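Side-chain contacts in Non-structural maintenance of chromosomes element 1 homolog (Xenopus laevis, PDB 7DG2), which probably acts as a RING-type E3 ubiquitin ligase, stimulated by its MAGE partner, within the SMC5-SMC6 complex of DNA repair: residues Q141-F146 with K150-R155; L99-K104 with K137-L142; D2-S7 with V50-R55. All coordinates share one frame; numbering follows the deposited sequence.

Contact 1: Q141-F146 with K150-R155; sequences QLLQSF and KWLIGR
Phe146, in the last turn of helix 136-148, meets Trp151 and Leu152, where the chain turns into strand 152-155 of the winged-helix hairpin. The polar part rests on one carbonyl. Phe146 O accepts from Trp151 N at 2.9 Å, nearly along the C=O axis. It accepts again from Leu152 N at 3.1 Å, a straight bond (170° at the hydrogen) whose donor stands well above the carbonyl plane. The first, from residue i+5 back to i, is the 6→1 bond of a Schellman motif, with Lys150 at positive phi (62°).

The apolar part lies alongside. Leu152 and Phe146 run side by side in the same direction, with Leu152 CD1 and CG each 3.8 Å from Phe146 CB. With CG beside its own backbone N (chi1 -63°), Leu152 brings CD1 obliquely over to Leu143 CD2, 3.9 Å away. The indole is more distant, with Trp151 CD1 lying 4.4 Å from Phe146 CD1.

Aromatic contacts extend the cluster. The Phe146 ring packs edge-to-face with Tyr94 and Phe102, while Trp151 makes a cation-pi contact with Arg164 and packs on Phe70 of the Nse4 chain.

Two successive amides, the second already in the strand, are thus satisfied by a single helix carbonyl in a buried hydrocarbon setting, which probably helps fix the direction in which the chain leaves the helix.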
loop_
_atom_site.group_PDB
_atom_site.type_symbol
_atom_site.label_atom_id
_atom_site.label_comp_id
_atom_site.label_asym_id
_atom_site.label_seq_id
_atom_site.Cartn_x
_atom_site.Cartn_y
_atom_site.Cartn_z
ATOM N N GLN A 141 -0.054 -18.790 3.553
ATOM C CA GLN A 141 0.356 -17.421 3.853
ATOM C C GLN A 141 0.218 -16.505 2.638
ATOM O O GLN A 141 -0.125 -15.321 2.778
ATOM C CB GLN A 141 1.790 -17.426 4.385
ATOM C CG GLN A 141 1.863 -17.949 5.818
ATOM C CD GLN A 141 3.284 -18.120 6.311
ATOM O OE1 GLN A 141 4.202 -18.352 5.523
ATOM N NE2 GLN A 141 3.475 -18.003 7.622
ATOM N N LEU A 142 0.475 -17.032 1.437
ATOM C CA LEU A 142 0.317 -16.226 0.231
ATOM C C LEU A 142 -1.145 -15.881 -0.006
ATOM O O LEU A 142 -1.476 -14.744 -0.371
ATOM C CB LEU A 142 0.894 -16.972 -0.981
ATOM C CG LEU A 142 0.743 -16.258 -2.325
ATOM C CD1 LEU A 142 1.556 -14.947 -2.325
ATOM C CD2 LEU A 142 1.173 -17.145 -3.509
ATOM N N LEU A 143 -2.033 -16.859 0.173
ATOM C CA LEU A 143 -3.459 -16.585 0.018
ATOM C C LEU A 143 -3.918 -15.531 1.010
ATOM O O LEU A 143 -4.719 -14.654 0.668
ATOM C CB LEU A 143 -4.263 -17.873 0.189
ATOM C CG LEU A 143 -4.086 -18.863 -0.949
ATOM C CD1 LEU A 143 -4.786 -20.183 -0.568
ATOM C CD2 LEU A 143 -4.693 -18.301 -2.213
ATOM N N GLN A 144 -3.403 -15.574 2.238
ATOM C CA GLN A 144 -3.816 -14.553 3.195
ATOM C C GLN A 144 -3.337 -13.170 2.765
ATOM O O GLN A 144 -4.040 -12.173 2.981
ATOM C CB GLN A 144 -3.314 -14.895 4.601
ATOM C CG GLN A 144 -3.743 -13.876 5.666
ATOM C CD GLN A 144 -5.265 -13.643 5.702
ATOM O OE1 GLN A 144 -6.042 -14.568 5.972
ATOM N NE2 GLN A 144 -5.691 -12.403 5.429
ATOM N N SER A 145 -2.173 -13.097 2.122
ATOM C CA SER A 145 -1.711 -11.825 1.581
ATOM C C SER A 145 -2.612 -11.351 0.444
ATOM O O SER A 145 -2.998 -10.181 0.402
ATOM C CB SER A 145 -0.258 -11.940 1.107
ATOM O OG SER A 145 0.160 -10.716 0.515
ATOM N N PHE A 146 -2.957 -12.249 -0.492
ATOM C CA PHE A 146 -3.846 -11.864 -1.585
ATOM C C PHE A 146 -5.175 -11.347 -1.051
ATOM O O PHE A 146 -5.767 -10.439 -1.636
ATOM C CB PHE A 146 -4.092 -13.046 -2.531
ATOM C CG PHE A 146 -2.899 -13.424 -3.384
ATOM C CD1 PHE A 146 -1.965 -12.482 -3.768
ATOM C CD2 PHE A 146 -2.741 -14.731 -3.817
ATOM C CE1 PHE A 146 -0.865 -12.833 -4.550
ATOM C CE2 PHE A 146 -1.652 -15.093 -4.609
ATOM C CZ PHE A 146 -0.712 -14.146 -4.973
ATOM N N LYS A 150 -6.575 -7.311 -1.105
ATOM C CA LYS A 150 -7.796 -7.181 -1.901
ATOM C C LYS A 150 -7.575 -7.558 -3.367
ATOM O O LYS A 150 -8.120 -6.933 -4.276
ATOM C CB LYS A 150 -8.384 -5.769 -1.770
ATOM C CG LYS A 150 -8.874 -5.496 -0.367
ATOM C CD LYS A 150 -9.279 -4.043 -0.215
ATOM C CE LYS A 150 -10.243 -3.861 0.943
ATOM N NZ LYS A 150 -9.970 -4.805 2.055
ATOM N N TRP A 151 -6.791 -8.613 -3.609
ATOM C CA TRP A 151 -6.782 -9.251 -4.922
ATOM C C TRP A 151 -7.727 -10.439 -4.963
ATOM O O TRP A 151 -8.372 -10.680 -5.985
ATOM C CB TRP A 151 -5.367 -9.716 -5.316
ATOM C CG TRP A 151 -4.431 -8.552 -5.396
ATOM C CD1 TRP A 151 -3.316 -8.332 -4.624
ATOM C CD2 TRP A 151 -4.569 -7.413 -6.250
ATOM N NE1 TRP A 151 -2.744 -7.121 -4.965
ATOM C CE2 TRP A 151 -3.495 -6.538 -5.957
ATOM C CE3 TRP A 151 -5.493 -7.043 -7.233
ATOM C CZ2 TRP A 151 -3.320 -5.314 -6.621
ATOM C CZ3 TRP A 151 -5.321 -5.815 -7.891
ATOM C CH2 TRP A 151 -4.236 -4.973 -7.585
ATOM N N LEU A 152 -7.859 -11.140 -3.851
ATOM C CA LEU A 152 -8.818 -12.225 -3.722
ATOM C C LEU A 152 -9.780 -11.903 -2.590
ATOM O O LEU A 152 -9.477 -11.119 -1.688
ATOM C CB LEU A 152 -8.117 -13.564 -3.440
ATOM C CG LEU A 152 -7.170 -14.117 -4.503
ATOM C CD1 LEU A 152 -6.568 -15.438 -4.045
ATOM C CD2 LEU A 152 -7.887 -14.270 -5.836
ATOM N N ILE A 153 -10.958 -12.514 -2.660
ATOM C CA ILE A 153 -11.942 -12.525 -1.586
ATOM C C ILE A 153 -12.021 -13.961 -1.109
ATOM O O ILE A 153 -12.134 -14.869 -1.938
ATOM C CB ILE A 153 -13.326 -12.074 -2.083
ATOM C CG1 ILE A 153 -13.428 -10.564 -2.155
ATOM C CG2 ILE A 153 -14.433 -12.652 -1.201
ATOM C CD1 ILE A 153 -14.769 -10.154 -2.660
ATOM N N GLY A 154 -11.980 -14.170 0.199
ATOM C CA GLY A 154 -11.926 -15.510 0.769
ATOM C C GLY A 154 -13.102 -15.775 1.687
ATOM O O GLY A 154 -13.448 -14.934 2.517
ATOM N N ARG A 155 -13.708 -16.952 1.533
ATOM C CA ARG A 155 -14.884 -17.323 2.314
ATOM C C ARG A 155 -14.821 -18.821 2.574
ATOM O O ARG A 155 -15.009 -19.612 1.647
ATOM C CB ARG A 155 -16.170 -16.954 1.579
ATOM C CG ARG A 155 -16.575 -15.496 1.721
ATOM C CD ARG A 155 -18.084 -15.362 1.910
ATOM N NE ARG A 155 -18.834 -15.794 0.733
ATOM C CZ ARG A 155 -19.063 -15.019 -0.322
ATOM N NH1 ARG A 155 -18.591 -13.778 -0.340
ATOM N NH2 ARG A 155 -19.757 -15.479 -1.354
#

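Contact 2: L99-K104 with K137-L142; sequences LELFRK and KEVEQL
Leu101 reaches from helix 96-111 to Val139 and Leu142 on helix 136-148, a meeting of the first and third helices of a winged-helix domain. No hydrogen bond crosses between these two segments; the contact is made of methyl groups. The nearest backbones, at Leu101 and Val139, stand 8.8 Å apart from CA to CA, and side chains bridge the interval.

Leu101 sets out with CB already directed at the other helix, though CB itself makes no contact there. CG follows, held opposite the backbone N (chi1 -179°), and here the branches part. CD1 turns off the line and stays clear of Val139 and Leu142, whereas CD2 does all the touching. The Leu101 side chain crosses that of Val139 at about a right angle but slides past that of Leu142 in the opposite direction.

Leu125 and Ala126 of helix 119-128, together with Met134, also touch Leu101, so helices 96-111, 119-128 and 136-148 meet around this side chain. At its end, CD2 of Leu101 sits before the fork of Val139, 4.1 Å from CG1 and 4.1 Å from CG2, and equally 4.1 Å from CD2 of Leu142.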
loop_
_atom_site.group_PDB
_atom_site.type_symbol
_atom_site.label_atom_id
_atom_site.label_comp_id
_atom_site.label_asym_id
_atom_site.label_seq_id
_atom_site.Cartn_x
_atom_site.Cartn_y
_atom_site.Cartn_z
ATOM N N LEU A 99 3.250 -15.164 -8.300
ATOM C CA LEU A 99 2.365 -14.636 -9.329
ATOM C C LEU A 99 1.961 -15.714 -10.334
ATOM O O LEU A 99 0.865 -15.644 -10.906
ATOM C CB LEU A 99 3.037 -13.447 -10.029
ATOM C CG LEU A 99 3.141 -12.233 -9.101
ATOM C CD1 LEU A 99 3.796 -11.037 -9.796
ATOM C CD2 LEU A 99 1.750 -11.852 -8.576
ATOM N N GLU A 100 2.810 -16.726 -10.551
ATOM C CA GLU A 100 2.362 -17.864 -11.347
ATOM C C GLU A 100 1.168 -18.541 -10.681
ATOM O O GLU A 100 0.173 -18.877 -11.346
ATOM C CB GLU A 100 3.496 -18.875 -11.540
ATOM C CG GLU A 100 3.105 -19.971 -12.541
ATOM C CD GLU A 100 4.113 -21.110 -12.642
ATOM O OE1 GLU A 100 3.687 -22.236 -13.005
ATOM O OE2 GLU A 100 5.308 -20.886 -12.347
ATOM N N LEU A 101 1.234 -18.721 -9.365
ATOM C CA LEU A 101 0.110 -19.349 -8.678
ATOM C C LEU A 101 -1.111 -18.439 -8.720
ATOM O O LEU A 101 -2.234 -18.923 -8.883
ATOM C CB LEU A 101 0.481 -19.705 -7.235
ATOM C CG LEU A 101 -0.622 -20.393 -6.417
ATOM C CD1 LEU A 101 -1.077 -21.700 -7.093
ATOM C CD2 LEU A 101 -0.154 -20.676 -4.993
ATOM N N PHE A 102 -0.912 -17.117 -8.597
ATOM C CA PHE A 102 -2.044 -16.205 -8.733
ATOM C C PHE A 102 -2.711 -16.376 -10.094
ATOM O O PHE A 102 -3.943 -16.471 -10.187
ATOM C CB PHE A 102 -1.621 -14.734 -8.537
ATOM C CG PHE A 102 -2.789 -13.794 -8.643
ATOM C CD1 PHE A 102 -3.647 -13.627 -7.574
ATOM C CD2 PHE A 102 -3.067 -13.139 -9.832
ATOM C CE1 PHE A 102 -4.752 -12.793 -7.690
ATOM C CE2 PHE A 102 -4.173 -12.327 -9.953
ATOM C CZ PHE A 102 -5.013 -12.161 -8.876
ATOM N N ARG A 103 -1.908 -16.449 -11.165
ATOM C CA ARG A 103 -2.486 -16.550 -12.500
ATOM C C ARG A 103 -3.234 -17.866 -12.681
ATOM O O ARG A 103 -4.324 -17.880 -13.267
ATOM C CB ARG A 103 -1.410 -16.408 -13.574
ATOM C CG ARG A 103 -0.814 -14.990 -13.646
ATOM C CD ARG A 103 0.009 -14.784 -14.927
ATOM N NE ARG A 103 1.077 -15.765 -15.079
ATOM C CZ ARG A 103 2.310 -15.624 -14.593
ATOM N NH1 ARG A 103 3.216 -16.580 -14.790
ATOM N NH2 ARG A 103 2.643 -14.539 -13.904
ATOM N N LYS A 104 -2.671 -18.976 -12.190
ATOM C CA LYS A 104 -3.370 -20.255 -12.333
ATOM C C LYS A 104 -4.639 -20.283 -11.493
ATOM O O LYS A 104 -5.651 -20.866 -11.907
ATOM C CB LYS A 104 -2.456 -21.428 -11.954
ATOM C CG LYS A 104 -1.206 -21.581 -12.832
ATOM C CD LYS A 104 -1.554 -21.700 -14.313
ATOM C CE LYS A 104 -2.288 -22.997 -14.629
ATOM N NZ LYS A 104 -2.562 -23.127 -16.103
ATOM N N LYS A 137 2.190 -24.472 3.803
ATOM C CA LYS A 137 2.206 -23.317 4.695
ATOM C C LYS A 137 2.446 -22.033 3.917
ATOM O O LYS A 137 1.791 -21.014 4.169
ATOM C CB LYS A 137 3.277 -23.499 5.773
ATOM C CG LYS A 137 3.145 -22.555 6.962
ATOM C CD LYS A 137 4.064 -22.993 8.100
ATOM C CE LYS A 137 3.855 -22.152 9.351
ATOM N NZ LYS A 137 4.274 -20.733 9.149
ATOM N N GLU A 138 3.364 -22.077 2.946
ATOM C CA GLU A 138 3.653 -20.908 2.128
ATOM C C GLU A 138 2.468 -20.540 1.248
ATOM O O GLU A 138 2.204 -19.352 1.027
ATOM C CB GLU A 138 4.890 -21.155 1.261
ATOM C CG GLU A 138 6.188 -21.227 2.051
ATOM C CD GLU A 138 7.414 -21.332 1.153
ATOM O OE1 GLU A 138 7.282 -21.847 0.021
ATOM O OE2 GLU A 138 8.505 -20.888 1.577
ATOM N N VAL A 139 1.759 -21.540 0.713
ATOM C CA VAL A 139 0.567 -21.232 -0.077
ATOM C C VAL A 139 -0.488 -20.565 0.799
ATOM O O VAL A 139 -1.124 -19.579 0.398
ATOM C CB VAL A 139 0.020 -22.502 -0.760
ATOM C CG1 VAL A 139 -1.328 -22.193 -1.426
ATOM C CG2 VAL A 139 1.018 -23.020 -1.791
ATOM N N GLU A 140 -0.674 -21.068 2.020
ATOM C CA GLU A 140 -1.680 -20.487 2.901
ATOM C C GLU A 140 -1.330 -19.055 3.273
ATOM O O GLU A 140 -2.204 -18.180 3.301
ATOM C CB GLU A 140 -1.836 -21.351 4.146
ATOM C CG GLU A 140 -2.496 -22.687 3.839
ATOM C CD GLU A 140 -2.404 -23.668 4.997
ATOM O OE1 GLU A 140 -3.175 -24.648 5.002
ATOM O OE2 GLU A 140 -1.563 -23.459 5.899
ATOM N N GLN A 141 -0.054 -18.790 3.553
ATOM C CA GLN A 141 0.356 -17.421 3.853
ATOM C C GLN A 141 0.218 -16.505 2.638
ATOM O O GLN A 141 -0.125 -15.321 2.778
ATOM C CB GLN A 141 1.790 -17.426 4.385
ATOM C CG GLN A 141 1.863 -17.949 5.818
ATOM C CD GLN A 141 3.284 -18.120 6.311
ATOM O OE1 GLN A 141 4.202 -18.352 5.523
ATOM N NE2 GLN A 141 3.475 -18.003 7.622
ATOM N N LEU A 142 0.475 -17.032 1.437
ATOM C CA LEU A 142 0.317 -16.226 0.231
ATOM C C LEU A 142 -1.145 -15.881 -0.006
ATOM O O LEU A 142 -1.476 -14.744 -0.371
ATOM C CB LEU A 142 0.894 -16.972 -0.981
ATOM C CG LEU A 142 0.743 -16.258 -2.325
ATOM C CD1 LEU A 142 1.556 -14.947 -2.325
ATOM C CD2 LEU A 142 1.173 -17.145 -3.509
#

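Contact 3: D2-S7 with V50-R55; sequences DRINES and VGVLNR
The N-terminal arm that leads into helix 6-18, the first helix of the N-terminal winged-helix domain, lays Asp2 and Ile4 against Val52 and Leu53 of helix 46-57. The arm is still extended here, and the backbones come closest at Ile4 and Val52, 6.4 Å between CA atoms. No hydrogen bond joins the two segments.

Val52 points toward the arm and divides its two methyls between two residues. CG1 rests 3.9 Å from Ile4 CB, the two side chains crossing at a slant, while CG2 lies 3.8 Å from Asp2 O and somewhat farther from Asp2 CB. Ile4 also aims at the helix. Its CG1 branch extends opposite the backbone N (chi1 -167°), passing Val52 CG1 and carrying CD1 onward until it stands 4.0 Å from Leu53 CD2. There the isoleucine and leucine cross at about a right angle. CB of Leu53 leaves its helix to one side of the arm, and the end of the side chain then comes nearer; it also packs on His8, Phe11 and Leu12 of helix 6-18. Gln60 of the MAGE chain touches Ile4, so this isoleucine takes part both in the domain's own packing and in the subunit interface.

The next residue, Asn5, is the N-cap of helix 6-18. Its CB points away from helix 46-57, and its OD1 accepts from Ser7 N at 2.9 Å, the donor lying in the carbonyl plane. Ser7 OG also approaches OD1, but so closely that the details of that bond are doubtful. A side-chain carbonyl accepting from an amide of the first turn is characteristic of an asparagine N-cap, here directly after an isoleucine that packs the incoming arm on helix 46-57 of a winged-helix domain.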
loop_
_atom_site.group_PDB
_atom_site.type_symbol
_atom_site.label_atom_id
_atom_site.label_comp_id
_atom_site.label_asym_id
_atom_site.label_seq_id
_atom_site.Cartn_x
_atom_site.Cartn_y
_atom_site.Cartn_z
ATOM N N ASP A 2 -11.515 22.527 -12.238
ATOM C CA ASP A 2 -10.772 23.030 -11.092
ATOM C C ASP A 2 -9.293 22.724 -11.266
ATOM O O ASP A 2 -8.909 21.706 -11.851
ATOM C CB ASP A 2 -11.248 22.384 -9.785
ATOM C CG ASP A 2 -12.614 22.859 -9.349
ATOM O OD1 ASP A 2 -13.214 23.703 -10.050
ATOM O OD2 ASP A 2 -13.083 22.376 -8.293
ATOM N N ARG A 3 -8.461 23.616 -10.746
ATOM C CA ARG A 3 -7.068 23.277 -10.527
ATOM C C ARG A 3 -6.992 22.170 -9.486
ATOM O O ARG A 3 -7.711 22.186 -8.484
ATOM C CB ARG A 3 -6.290 24.502 -10.053
ATOM C CG ARG A 3 -4.811 24.490 -10.392
ATOM C CD ARG A 3 -4.444 25.793 -11.081
ATOM N NE ARG A 3 -5.106 26.930 -10.441
ATOM C CZ ARG A 3 -5.484 28.034 -11.079
ATOM N NH1 ARG A 3 -5.274 28.152 -12.385
ATOM N NH2 ARG A 3 -6.079 29.016 -10.412
ATOM N N ILE A 4 -6.140 21.182 -9.742
ATOM C CA ILE A 4 -5.917 20.142 -8.751
ATOM C C ILE A 4 -5.307 20.784 -7.507
ATOM O O ILE A 4 -4.401 21.624 -7.595
ATOM C CB ILE A 4 -5.043 19.031 -9.364
ATOM C CG1 ILE A 4 -5.045 17.782 -8.501
ATOM C CG2 ILE A 4 -3.604 19.507 -9.627
ATOM C CD1 ILE A 4 -4.421 16.582 -9.217
ATOM N N ASN A 5 -5.848 20.448 -6.340
ATOM C CA ASN A 5 -5.376 21.061 -5.102
ATOM C C ASN A 5 -5.231 19.975 -4.041
ATOM O O ASN A 5 -5.375 18.778 -4.318
ATOM C CB ASN A 5 -6.306 22.206 -4.666
ATOM C CG ASN A 5 -7.734 21.753 -4.423
ATOM O OD1 ASN A 5 -7.996 20.810 -3.667
ATOM N ND2 ASN A 5 -8.681 22.429 -5.073
ATOM N N GLU A 6 -4.940 20.412 -2.814
ATOM C CA GLU A 6 -4.632 19.475 -1.739
ATOM C C GLU A 6 -5.818 18.579 -1.377
ATOM O O GLU A 6 -5.614 17.471 -0.877
ATOM C CB GLU A 6 -4.134 20.244 -0.517
ATOM C CG GLU A 6 -2.692 20.703 -0.698
ATOM C CD GLU A 6 -2.295 21.840 0.213
ATOM O OE1 GLU A 6 -1.881 22.896 -0.314
ATOM O OE2 GLU A 6 -2.391 21.680 1.450
ATOM N N SER A 7 -7.061 19.019 -1.608
ATOM C CA SER A 7 -8.187 18.118 -1.361
ATOM C C SER A 7 -8.131 16.903 -2.286
ATOM O O SER A 7 -8.327 15.765 -1.840
ATOM C CB SER A 7 -9.521 18.866 -1.515
ATOM O OG SER A 7 -9.753 19.239 -2.869
ATOM N N VAL A 50 -13.381 13.624 -9.062
ATOM C CA VAL A 50 -12.651 12.457 -9.554
ATOM C C VAL A 50 -12.115 12.734 -10.951
ATOM O O VAL A 50 -11.001 12.321 -11.298
ATOM C CB VAL A 50 -13.559 11.205 -9.513
ATOM C CG1 VAL A 50 -12.943 10.025 -10.268
ATOM C CG2 VAL A 50 -13.832 10.799 -8.072
ATOM N N GLY A 51 -12.883 13.466 -11.762
ATOM C CA GLY A 51 -12.432 13.790 -13.109
ATOM C C GLY A 51 -11.172 14.636 -13.145
ATOM O O GLY A 51 -10.330 14.473 -14.036
ATOM N N VAL A 52 -11.026 15.557 -12.192
ATOM C CA VAL A 52 -9.791 16.329 -12.107
ATOM C C VAL A 52 -8.613 15.391 -11.917
ATOM O O VAL A 52 -7.606 15.474 -12.628
ATOM C CB VAL A 52 -9.868 17.359 -10.969
ATOM C CG1 VAL A 52 -8.494 17.957 -10.716
ATOM C CG2 VAL A 52 -10.881 18.452 -11.312
ATOM N N LEU A 53 -8.731 14.483 -10.951
ATOM C CA LEU A 53 -7.656 13.528 -10.696
ATOM C C LEU A 53 -7.364 12.694 -11.937
ATOM O O LEU A 53 -6.205 12.540 -12.340
ATOM C CB LEU A 53 -8.036 12.644 -9.507
ATOM C CG LEU A 53 -7.833 13.322 -8.149
ATOM C CD1 LEU A 53 -8.583 12.600 -7.042
ATOM C CD2 LEU A 53 -6.335 13.402 -7.827
ATOM N N ASN A 54 -8.405 12.181 -12.585
ATOM C CA ASN A 54 -8.169 11.274 -13.708
ATOM C C ASN A 54 -7.509 11.973 -14.884
ATOM O O ASN A 54 -6.761 11.337 -15.631
ATOM C CB ASN A 54 -9.474 10.618 -14.148
ATOM C CG ASN A 54 -9.845 9.444 -13.265
ATOM O OD1 ASN A 54 -8.995 8.920 -12.538
ATOM N ND2 ASN A 54 -11.101 9.024 -13.318
ATOM N N ARG A 55 -7.777 13.264 -15.078
ATOM C CA ARG A 55 -7.104 13.988 -16.146
ATOM C C ARG A 55 -5.604 14.035 -15.902
ATOM O O ARG A 55 -4.807 13.819 -16.823
ATOM C CB ARG A 55 -7.678 15.402 -16.253
ATOM C CG ARG A 55 -6.938 16.316 -17.226
ATOM C CD ARG A 55 -7.816 17.482 -17.712
ATOM N NE ARG A 55 -8.747 17.945 -16.684
ATOM C CZ ARG A 55 -10.036 17.610 -16.633
ATOM N NH1 ARG A 55 -10.807 18.069 -15.651
ATOM N NH2 ARG A 55 -10.551 16.810 -17.561
#

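In the fold
Contacts 1 and 2 belong to one winged-helix domain and share helix 136-148, with centres about 9 Å apart; Phe102 of helix 96-111 joins them, its CB lying 3.7 Å from Phe146 CZ. Both are buried. Contact 2 is purely aliphatic and joins two helices in the domain interior, whereas contact 1 adds backbone hydrogen bonds where a helix ends and a strand begins. Contact 3 lies about 32 Å from contact 1 and 37 Å from contact 2, centre to centre, in the N-terminal winged-helix domain. It is partly buried, joining an exposed chain terminus to a helix; the N-cap bond lies within the arm at the start of helix 6-18, and none joins the two segments.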